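Local coordinates for protein Cag-Z (Helicobacter pylori, PDB 1S2X) that is of unknown function but is encoded by the cag pathogenicity island, which specifies a type IV secretion system, at residues 47-52 against 142-147; 57-62 against 157-162; 77-82 against 124-129. The protein carries 1 engineered substitution. One frame throughout, in Å; residues are numbered along the deposited sequence.

In the fold
Cag-Z is an all-helical single chain, and its three contacts sample an elongated molecule from the middle to one end. Contact 3 lies about 3 Å from the centre of the chain, where two long helices run antiparallel. Contacts 1 and 2 share an outlying lobe of shorter helices and loops, with their centres 14 Å apart. Ser49 of contact 1 touches Arg58 of contact 2 there, Ser49 OG lying 3.6 Å from Arg58 CD. Contact 3 stands apart, its nearest atoms about 17 Å from contact 1 and about 10 Å from contact 2. In sequence it falls between the paired segments of both. With the function unknown, the contacts are placed by the fold alone.

Contact 1: 47-52 against 142-147; sequences KDSNDP and YLPPFI
Phe146 and the backbone of residues 49-52 illustrate how an aromatic ring can pack against a loop largely through main-chain atoms. The CZ end of the ring points at the peptide groups: Ser49 O lies at the ring edge, near its plane, 3.2 Å from Phe146 CZ. The next ring carbon, Phe146 CE2, is 3.4 Å from Asp51 C and 3.9 Å from Pro52 CD, where the proline ring crosses the aromatic side chain obliquely. Phe146 CG stands between its own backbone N and carbonyl carbon (chi1 50°), and one face of the ring rests on Pro144 CB, 3.5 Å above the plane and offset toward the rim. Pro144 also reaches across the contact, with its CG 3.7 Å from Ser49 CB.

Lys47 lays its aliphatic chain against the backbone of Tyr142. Lys47 CB is 3.3 Å from Tyr142 O, and Lys47 CE is 4.0 Å from Tyr142 CA. The two side chains cross at about a right angle, and the ring carbon Tyr142 CD1 is touched only loosely, by Lys47 CD. Lys47 N comes within 2.7 Å of Tyr142 O, but the angle is too poor for a hydrogen bond.

Some polar bonds are local. Ile147 N bonds to Pro144 O, closing a type I beta turn. Asp51 is the N-cap of helix 52-68, with OD2 accepting from Asp54 N, while Ser49 OG bonds to Leu46 O. Tyr142 OH reaches farther, bonding to Gln40 NE2 on helix 31-43, which precedes residues 47-52.

The chemistry implies that the two segments meet by packing and by a carbonyl oxygen facing an aromatic edge, with Tyr142 to Gln40 as a flanking polar tie. That edge, with its slightly positive C-H groups, probably adds a modest electrostatic attraction.

Contact 2: 57-62 against 157-162; sequences RRVQEL and QILGID
Leu159 meets Val59 and Leu62 as a single branched side chain spanning one turn of helix 52-68, a compact example of apolar docking between a helix and a turn. From CB the chain places CG anti to the carbonyl carbon (chi1 -63°), and there CG lies 3.8 Å from Val59 CG1. The methyls contribute unequally. Leu159 CD2 carries the contact, 3.7 Å from Val59 CG1 and 3.8 Å from Leu62 CD2, and it also rests against the carbonyl oxygen of Val59. Leu159 CD1 only brushes Leu62 CD2, at 4.2 Å. Val59 and Leu159 cross at about a right angle.

Ile158 widens the contact to Val59 and the neighbouring Gln60. Its CB is 3.9 Å from Val59 CG1, and its CG2 sits 4.0 Å from Gln60 CA. The one methyl Val59 CG1 thus touches both Ile158 CB and Leu159 CD2.

The turn carrying these residues joins helix 149-158 to helix 161-183. Gly160 ends the first helix in a Schellman motif, with a positive phi of 91°, and is also the N-cap of the second. Ile158 O accepts a hydrogen bond from Arg63 NH1, a polar tie to helix 52-68 beside the apolar patch, while Leu62 also packs on Phe38 and Tyr42 of helix 31-43.

With every side-chain meeting here made of aliphatic carbons, this part of the interface implies attachment by burial and fit of branched methyls, with little directional chemistry between the two segments.

Contact 3: 77-82 against 124-129; sequences YNYLNN and CDEVAR
The Tyr79 ring and the Arg129 guanidinium both meet Glu126 at their edges: Glu126 OE2 lies in the plane of the phenol ring at its hydroxyl end, and the carboxylate carbon CD lies in the guanidinium plane. Tyr79 OH also lies in that plane, at the guanidinium edge, 3.9 Å from Arg129 NH2 and not bonded to it. The setting is an antiparallel helical hairpin, formed by the successive helices 74-101 and 105-135, whose local axes run 10.4 Å apart at 173°.

Tyr79 OH donates to Glu126 OE2 at 2.9 Å, approaching from above the carboxylate plane, with ring and carboxylate turned 80° against each other. Arg129, one turn on from Glu126, forms a salt bridge with the same carboxylate, side-on. Its NE reaches Glu126 OE1 at 3.0 Å on the syn side but out of the carboxylate plane, and its NH2 reaches the syn lone pair of Glu126 OE2, also at 3.0 Å. Glu126 OE2 therefore has two clear donors, one from each helix, with a weak third bond from Arg129 NE. A bend at chi2 (-70°) puts Glu126 CD where its oxygens can meet both partners. The arginine would be expected to stabilise the negative charge of the partly exposed carboxylate.

Tyr79 is further packed by Leu21 of helix 14-23 and by Leu27 and Met28. Beside this polar cluster the hairpin is apolar: Leu80 points at the opposite helix, crosses Val127 at about a right angle, and also touches Leu168 and Ile171 of helix 161-183, the third long helix here. Its CD2 methyl lies 3.8 Å from Glu126 O and 3.9 Å from Val127 CG2.

Contact 1: 47-52 against 142-147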
loop_
_atom_site.group_PDB
_atom_site.type_symbol
_atom_site.label_atom_id
_atom_site.label_comp_id
_atom_site.label_asym_id
_atom_site.label_seq_id
_atom_site.Cartn_x
_atom_site.Cartn_y
_atom_site.Cartn_z
ATOM N N LYS A 47 7.298 -2.441 25.431
ATOM C CA LYS A 47 8.163 -3.553 25.827
ATOM C C LYS A 47 8.188 -3.706 27.339
ATOM O O LYS A 47 8.388 -4.789 27.884
ATOM C CB LYS A 47 9.563 -3.308 25.267
ATOM C CG LYS A 47 10.576 -4.401 25.533
ATOM C CD LYS A 47 11.580 -4.525 24.399
ATOM C CE LYS A 47 11.386 -5.821 23.628
ATOM N NZ LYS A 47 11.009 -6.947 24.526
ATOM N N ASP A 48 7.975 -2.609 28.079
ATOM C CA ASP A 48 7.959 -2.774 29.534
ATOM C C ASP A 48 6.548 -2.970 30.070
ATOM O O ASP A 48 6.324 -2.723 31.261
ATOM C CB ASP A 48 8.619 -1.582 30.231
ATOM C CG ASP A 48 10.030 -1.334 29.731
ATOM O OD1 ASP A 48 10.407 -0.154 29.582
ATOM O OD2 ASP A 48 10.763 -2.313 29.482
ATOM N N SER A 49 5.595 -3.398 29.232
ATOM C CA SER A 49 4.245 -3.598 29.767
ATOM C C SER A 49 4.260 -4.639 30.888
ATOM O O SER A 49 4.913 -5.682 30.781
ATOM C CB SER A 49 3.277 -4.004 28.656
ATOM O OG SER A 49 3.342 -3.115 27.549
ATOM N N ASN A 50 3.536 -4.409 31.980
ATOM C CA ASN A 50 3.542 -5.391 33.066
ATOM C C ASN A 50 2.770 -6.663 32.766
ATOM O O ASN A 50 3.136 -7.728 33.269
ATOM C CB ASN A 50 2.920 -4.771 34.328
ATOM C CG ASN A 50 3.747 -3.598 34.808
ATOM O OD1 ASN A 50 3.196 -2.595 35.257
ATOM N ND2 ASN A 50 5.064 -3.737 34.711
ATOM N N ASP A 51 1.696 -6.573 31.988
ATOM C CA ASP A 51 0.772 -7.687 31.807
ATOM C C ASP A 51 -0.132 -7.428 30.609
ATOM O O ASP A 51 -0.146 -6.290 30.141
ATOM C CB ASP A 51 -0.049 -7.864 33.095
ATOM C CG ASP A 51 -0.797 -6.587 33.429
ATOM O OD1 ASP A 51 -0.368 -5.882 34.361
ATOM O OD2 ASP A 51 -1.799 -6.295 32.746
ATOM N N PRO A 52 -0.842 -8.421 30.101
ATOM C CA PRO A 52 -1.712 -8.236 28.936
ATOM C C PRO A 52 -2.573 -6.992 28.952
ATOM O O PRO A 52 -2.691 -6.261 27.960
ATOM C CB PRO A 52 -2.620 -9.481 29.030
ATOM C CG PRO A 52 -1.730 -10.534 29.598
ATOM C CD PRO A 52 -0.853 -9.821 30.576
ATOM N N TYR A 142 9.283 -4.069 20.111
ATOM C CA TYR A 142 8.950 -3.510 21.417
ATOM C C TYR A 142 7.758 -4.220 22.050
ATOM O O TYR A 142 7.192 -3.762 23.049
ATOM C CB TYR A 142 8.696 -1.984 21.340
ATOM C CG TYR A 142 9.969 -1.323 20.834
ATOM C CD1 TYR A 142 11.128 -1.429 21.606
ATOM C CD2 TYR A 142 10.040 -0.634 19.637
ATOM C CE1 TYR A 142 12.320 -0.856 21.201
ATOM C CE2 TYR A 142 11.231 -0.061 19.220
ATOM C CZ TYR A 142 12.369 -0.173 20.004
ATOM O OH TYR A 142 13.562 0.392 19.608
ATOM N N LEU A 143 7.378 -5.343 21.471
ATOM C CA LEU A 143 6.280 -6.163 21.978
ATOM C C LEU A 143 6.728 -7.010 23.168
ATOM O O LEU A 143 7.703 -7.753 23.012
ATOM C CB LEU A 143 5.765 -7.102 20.892
ATOM C CG LEU A 143 4.644 -6.633 19.959
ATOM C CD1 LEU A 143 4.639 -5.131 19.787
ATOM C CD2 LEU A 143 4.772 -7.323 18.609
ATOM N N PRO A 144 6.042 -6.934 24.301
ATOM C CA PRO A 144 6.392 -7.752 25.468
ATOM C C PRO A 144 6.384 -9.249 25.151
ATOM O O PRO A 144 5.627 -9.740 24.307
ATOM C CB PRO A 144 5.293 -7.449 26.486
ATOM C CG PRO A 144 4.581 -6.242 26.004
ATOM C CD PRO A 144 4.875 -6.074 24.547
ATOM N N PRO A 145 7.215 -10.014 25.857
ATOM C CA PRO A 145 7.421 -11.422 25.504
ATOM C C PRO A 145 6.175 -12.265 25.747
ATOM O O PRO A 145 6.034 -13.374 25.246
ATOM C CB PRO A 145 8.551 -11.861 26.436
ATOM C CG PRO A 145 8.496 -10.909 27.587
ATOM C CD PRO A 145 7.976 -9.615 27.052
ATOM N N PHE A 146 5.233 -11.749 26.526
ATOM C CA PHE A 146 4.025 -12.503 26.829
ATOM C C PHE A 146 2.890 -12.186 25.879
ATOM O O PHE A 146 1.744 -12.565 26.108
ATOM C CB PHE A 146 3.608 -12.213 28.276
ATOM C CG PHE A 146 3.535 -10.748 28.659
ATOM C CD1 PHE A 146 4.530 -10.143 29.405
ATOM C CD2 PHE A 146 2.454 -9.971 28.285
ATOM C CE1 PHE A 146 4.447 -8.812 29.772
ATOM C CE2 PHE A 146 2.360 -8.636 28.632
ATOM C CZ PHE A 146 3.363 -8.047 29.386
ATOM N N ILE A 147 3.139 -11.477 24.782
ATOM C CA ILE A 147 1.981 -11.141 23.933
ATOM C C ILE A 147 1.747 -12.166 22.841
ATOM O O ILE A 147 2.659 -12.586 22.133
ATOM C CB ILE A 147 2.202 -9.723 23.373
ATOM C CG1 ILE A 147 2.521 -8.741 24.506
ATOM C CG2 ILE A 147 1.039 -9.227 22.546
ATOM C CD1 ILE A 147 1.363 -8.608 25.487
#

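Contact 2: 57-62 against 157-162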
loop_
_atom_site.group_PDB
_atom_site.type_symbol
_atom_site.label_atom_id
_atom_site.label_comp_id
_atom_site.label_asym_id
_atom_site.label_seq_id
_atom_site.Cartn_x
_atom_site.Cartn_y
_atom_site.Cartn_z
ATOM N N ARG A 57 -3.557 -1.134 27.666
ATOM C CA ARG A 57 -3.669 0.217 28.178
ATOM C C ARG A 57 -2.592 1.093 27.535
ATOM O O ARG A 57 -2.824 2.243 27.187
ATOM C CB ARG A 57 -3.486 0.265 29.691
ATOM C CG ARG A 57 -3.578 1.686 30.232
ATOM C CD ARG A 57 -5.021 1.937 30.686
ATOM N NE ARG A 57 -5.538 0.782 31.419
ATOM C CZ ARG A 57 -5.284 0.526 32.695
ATOM N NH1 ARG A 57 -4.526 1.330 33.423
ATOM N NH2 ARG A 57 -5.806 -0.557 33.265
ATOM N N ARG A 58 -1.395 0.524 27.384
ATOM C CA ARG A 58 -0.316 1.298 26.774
ATOM C C ARG A 58 -0.552 1.426 25.284
ATOM O O ARG A 58 -0.127 2.384 24.644
ATOM C CB ARG A 58 1.018 0.614 27.065
ATOM C CG ARG A 58 1.402 0.684 28.540
ATOM C CD ARG A 58 2.837 0.230 28.767
ATOM N NE ARG A 58 3.103 0.004 30.188
ATOM C CZ ARG A 58 4.291 0.150 30.759
ATOM N NH1 ARG A 58 5.347 0.531 30.050
ATOM N NH2 ARG A 58 4.398 -0.088 32.061
ATOM N N VAL A 59 -1.248 0.447 24.711
ATOM C CA VAL A 59 -1.599 0.539 23.285
ATOM C C VAL A 59 -2.665 1.609 23.065
ATOM O O VAL A 59 -2.551 2.418 22.138
ATOM C CB VAL A 59 -2.074 -0.815 22.743
ATOM C CG1 VAL A 59 -2.673 -0.647 21.344
ATOM C CG2 VAL A 59 -0.938 -1.827 22.715
ATOM N N GLN A 60 -3.705 1.716 23.875
ATOM C CA GLN A 60 -4.576 2.882 23.864
ATOM C C GLN A 60 -3.841 4.217 23.936
ATOM O O GLN A 60 -4.053 5.154 23.171
ATOM C CB GLN A 60 -5.523 2.866 25.083
ATOM C CG GLN A 60 -6.640 1.846 24.979
ATOM C CD GLN A 60 -7.763 2.198 25.945
ATOM O OE1 GLN A 60 -7.931 3.343 26.361
ATOM N NE2 GLN A 60 -8.536 1.180 26.272
ATOM N N GLU A 61 -2.931 4.375 24.893
ATOM C CA GLU A 61 -2.181 5.634 24.991
ATOM C C GLU A 61 -1.349 5.899 23.752
ATOM O O GLU A 61 -1.143 7.034 23.321
ATOM C CB GLU A 61 -1.293 5.598 26.242
ATOM C CG GLU A 61 -0.727 6.940 26.668
ATOM C CD GLU A 61 -1.805 8.007 26.758
ATOM O OE1 GLU A 61 -2.762 7.827 27.540
ATOM O OE2 GLU A 61 -1.714 9.017 26.034
ATOM N N LEU A 62 -0.820 4.832 23.150
ATOM C CA LEU A 62 -0.098 4.959 21.894
ATOM C C LEU A 62 -1.006 5.503 20.796
ATOM O O LEU A 62 -0.569 6.348 20.017
ATOM C CB LEU A 62 0.501 3.615 21.437
ATOM C CG LEU A 62 1.359 3.653 20.177
ATOM C CD1 LEU A 62 2.526 4.623 20.324
ATOM C CD2 LEU A 62 1.883 2.265 19.839
ATOM N N GLN A 157 -6.184 -3.498 16.119
ATOM C CA GLN A 157 -7.483 -2.829 15.971
ATOM C C GLN A 157 -7.430 -1.501 16.704
ATOM O O GLN A 157 -7.880 -0.476 16.193
ATOM C CB GLN A 157 -8.616 -3.731 16.464
ATOM C CG GLN A 157 -8.752 -5.012 15.645
ATOM C CD GLN A 157 -9.781 -6.002 16.151
ATOM O OE1 GLN A 157 -9.690 -6.554 17.251
ATOM N NE2 GLN A 157 -10.798 -6.273 15.341
ATOM N N ILE A 158 -6.861 -1.480 17.912
ATOM C CA ILE A 158 -6.873 -0.192 18.636
ATOM C C ILE A 158 -6.006 0.851 17.962
ATOM O O ILE A 158 -6.288 2.043 18.043
ATOM C CB ILE A 158 -6.402 -0.340 20.088
ATOM C CG1 ILE A 158 -7.269 -1.279 20.939
ATOM C CG2 ILE A 158 -6.278 1.025 20.758
ATOM C CD1 ILE A 158 -6.559 -1.699 22.208
ATOM N N LEU A 159 -4.940 0.430 17.280
ATOM C CA LEU A 159 -4.071 1.407 16.624
ATOM C C LEU A 159 -4.562 1.870 15.273
ATOM O O LEU A 159 -3.915 2.713 14.632
ATOM C CB LEU A 159 -2.654 0.816 16.483
ATOM C CG LEU A 159 -1.962 0.506 17.812
ATOM C CD1 LEU A 159 -0.624 -0.195 17.585
ATOM C CD2 LEU A 159 -1.730 1.761 18.639
ATOM N N GLY A 160 -5.695 1.369 14.795
ATOM C CA GLY A 160 -6.179 1.869 13.514
ATOM C C GLY A 160 -5.681 1.063 12.338
ATOM O O GLY A 160 -6.046 1.332 11.185
ATOM N N ILE A 161 -4.854 0.057 12.639
ATOM C CA ILE A 161 -4.193 -0.676 11.557
ATOM C C ILE A 161 -5.158 -1.637 10.886
ATOM O O ILE A 161 -5.267 -1.755 9.657
ATOM C CB ILE A 161 -2.934 -1.389 12.088
ATOM C CG1 ILE A 161 -1.881 -0.424 12.630
ATOM C CG2 ILE A 161 -2.376 -2.320 11.016
ATOM C CD1 ILE A 161 -0.749 -1.022 13.448
ATOM N N ASP A 162 -5.928 -2.322 11.724
ATOM C CA ASP A 162 -6.924 -3.252 11.224
ATOM C C ASP A 162 -7.873 -2.563 10.242
ATOM O O ASP A 162 -8.175 -3.112 9.178
ATOM C CB ASP A 162 -7.690 -3.861 12.405
ATOM C CG ASP A 162 -8.730 -4.859 11.915
ATOM O OD1 ASP A 162 -8.346 -5.913 11.369
ATOM O OD2 ASP A 162 -9.930 -4.557 12.084
#

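Contact 3: 77-82 against 124-129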
loop_
_atom_site.group_PDB
_atom_site.type_symbol
_atom_site.label_atom_id
_atom_site.label_comp_id
_atom_site.label_asym_id
_atom_site.label_seq_id
_atom_site.Cartn_x
_atom_site.Cartn_y
_atom_site.Cartn_z
ATOM N N TYR A 77 -3.754 5.776 2.100
ATOM C CA TYR A 77 -4.942 5.295 1.411
ATOM C C TYR A 77 -5.076 6.050 0.087
ATOM O O TYR A 77 -5.306 5.448 -0.962
ATOM C CB TYR A 77 -6.228 5.451 2.239
ATOM C CG TYR A 77 -7.456 4.924 1.519
ATOM C CD1 TYR A 77 -7.642 3.560 1.360
ATOM C CD2 TYR A 77 -8.430 5.757 0.980
ATOM C CE1 TYR A 77 -8.742 3.040 0.710
ATOM C CE2 TYR A 77 -9.538 5.251 0.321
ATOM C CZ TYR A 77 -9.696 3.888 0.188
ATOM O OH TYR A 77 -10.787 3.345 -0.459
ATOM N N ASN A 78 -4.915 7.366 0.185
ATOM C CA ASN A 78 -5.041 8.250 -0.970
ATOM C C ASN A 78 -3.842 8.083 -1.906
ATOM O O ASN A 78 -4.015 8.072 -3.129
ATOM C CB ASN A 78 -5.194 9.706 -0.558
ATOM C CG ASN A 78 -6.349 10.017 0.373
ATOM O OD1 ASN A 78 -7.371 9.330 0.478
ATOM N ND2 ASN A 78 -6.197 11.123 1.099
ATOM N N TYR A 79 -2.649 7.947 -1.333
ATOM C CA TYR A 79 -1.461 7.710 -2.149
ATOM C C TYR A 79 -1.703 6.504 -3.062
ATOM O O TYR A 79 -1.534 6.582 -4.278
ATOM C CB TYR A 79 -0.198 7.492 -1.305
ATOM C CG TYR A 79 0.932 6.906 -2.129
ATOM C CD1 TYR A 79 1.648 7.690 -3.030
ATOM C CD2 TYR A 79 1.281 5.569 -2.017
ATOM C CE1 TYR A 79 2.676 7.151 -3.782
ATOM C CE2 TYR A 79 2.306 5.022 -2.768
ATOM C CZ TYR A 79 3.004 5.821 -3.655
ATOM O OH TYR A 79 4.030 5.272 -4.400
ATOM N N LEU A 80 -2.121 5.382 -2.481
ATOM C CA LEU A 80 -2.370 4.191 -3.284
ATOM C C LEU A 80 -3.473 4.384 -4.315
ATOM O O LEU A 80 -3.304 3.913 -5.447
ATOM C CB LEU A 80 -2.717 3.004 -2.380
ATOM C CG LEU A 80 -1.496 2.514 -1.589
ATOM C CD1 LEU A 80 -1.917 1.498 -0.545
ATOM C CD2 LEU A 80 -0.461 1.969 -2.569
ATOM N N ASN A 81 -4.562 5.046 -3.934
ATOM C CA ASN A 81 -5.632 5.287 -4.908
ATOM C C ASN A 81 -5.108 6.108 -6.080
ATOM O O ASN A 81 -5.344 5.790 -7.244
ATOM C CB ASN A 81 -6.826 5.983 -4.245
ATOM C CG ASN A 81 -8.049 6.026 -5.135
ATOM O OD1 ASN A 81 -8.979 5.223 -4.985
ATOM N ND2 ASN A 81 -8.074 6.968 -6.079
ATOM N N ASN A 82 -4.391 7.192 -5.799
ATOM C CA ASN A 82 -3.816 8.041 -6.830
ATOM C C ASN A 82 -2.894 7.257 -7.760
ATOM O O ASN A 82 -2.971 7.361 -8.978
ATOM C CB ASN A 82 -3.013 9.177 -6.205
ATOM C CG ASN A 82 -3.898 10.094 -5.380
ATOM O OD1 ASN A 82 -5.114 9.896 -5.345
ATOM N ND2 ASN A 82 -3.280 11.073 -4.727
ATOM N N CYS A 124 0.116 -3.849 -7.025
ATOM C CA CYS A 124 0.052 -4.799 -5.913
ATOM C C CYS A 124 1.316 -4.760 -5.063
ATOM O O CYS A 124 1.269 -4.938 -3.841
ATOM C CB CYS A 124 -0.225 -6.207 -6.439
ATOM S SG CYS A 124 -1.984 -6.500 -6.778
ATOM N N ASP A 125 2.483 -4.513 -5.654
ATOM C CA ASP A 125 3.689 -4.405 -4.839
ATOM C C ASP A 125 3.674 -3.096 -4.067
ATOM O O ASP A 125 4.170 -2.999 -2.946
ATOM C CB ASP A 125 4.964 -4.475 -5.675
ATOM C CG ASP A 125 5.221 -5.841 -6.281
ATOM O OD1 ASP A 125 4.498 -6.806 -5.961
ATOM O OD2 ASP A 125 6.163 -5.943 -7.106
ATOM N N GLU A 126 3.110 -2.032 -4.652
ATOM C CA GLU A 126 3.151 -0.796 -3.860
ATOM C C GLU A 126 2.160 -0.871 -2.702
ATOM O O GLU A 126 2.451 -0.322 -1.635
ATOM C CB GLU A 126 2.891 0.442 -4.715
ATOM C CG GLU A 126 4.122 0.948 -5.450
ATOM C CD GLU A 126 5.131 1.555 -4.493
ATOM O OE1 GLU A 126 6.238 0.999 -4.383
ATOM O OE2 GLU A 126 4.817 2.580 -3.850
ATOM N N VAL A 127 1.021 -1.524 -2.874
ATOM C CA VAL A 127 0.076 -1.736 -1.778
ATOM C C VAL A 127 0.691 -2.589 -0.670
ATOM O O VAL A 127 0.475 -2.345 0.518
ATOM C CB VAL A 127 -1.224 -2.421 -2.238
ATOM C CG1 VAL A 127 -2.104 -2.735 -1.041
ATOM C CG2 VAL A 127 -1.994 -1.561 -3.227
ATOM N N ALA A 128 1.476 -3.610 -0.999
ATOM C CA ALA A 128 2.144 -4.436 0.009
ATOM C C ALA A 128 3.214 -3.665 0.765
ATOM O O ALA A 128 3.484 -3.820 1.955
ATOM C CB ALA A 128 2.781 -5.657 -0.633
ATOM N N ARG A 129 3.885 -2.767 0.054
ATOM C CA ARG A 129 4.907 -1.979 0.733
ATOM C C ARG A 129 4.256 -1.064 1.762
ATOM O O ARG A 129 4.679 -0.914 2.908
ATOM C CB ARG A 129 5.683 -1.224 -0.343
ATOM C CG ARG A 129 6.619 -0.159 0.204
ATOM C CD ARG A 129 7.466 0.420 -0.924
ATOM N NE ARG A 129 6.819 1.606 -1.488
ATOM C CZ ARG A 129 6.915 2.815 -0.947
ATOM N NH1 ARG A 129 7.623 3.004 0.156
ATOM N NH2 ARG A 129 6.303 3.840 -1.518
#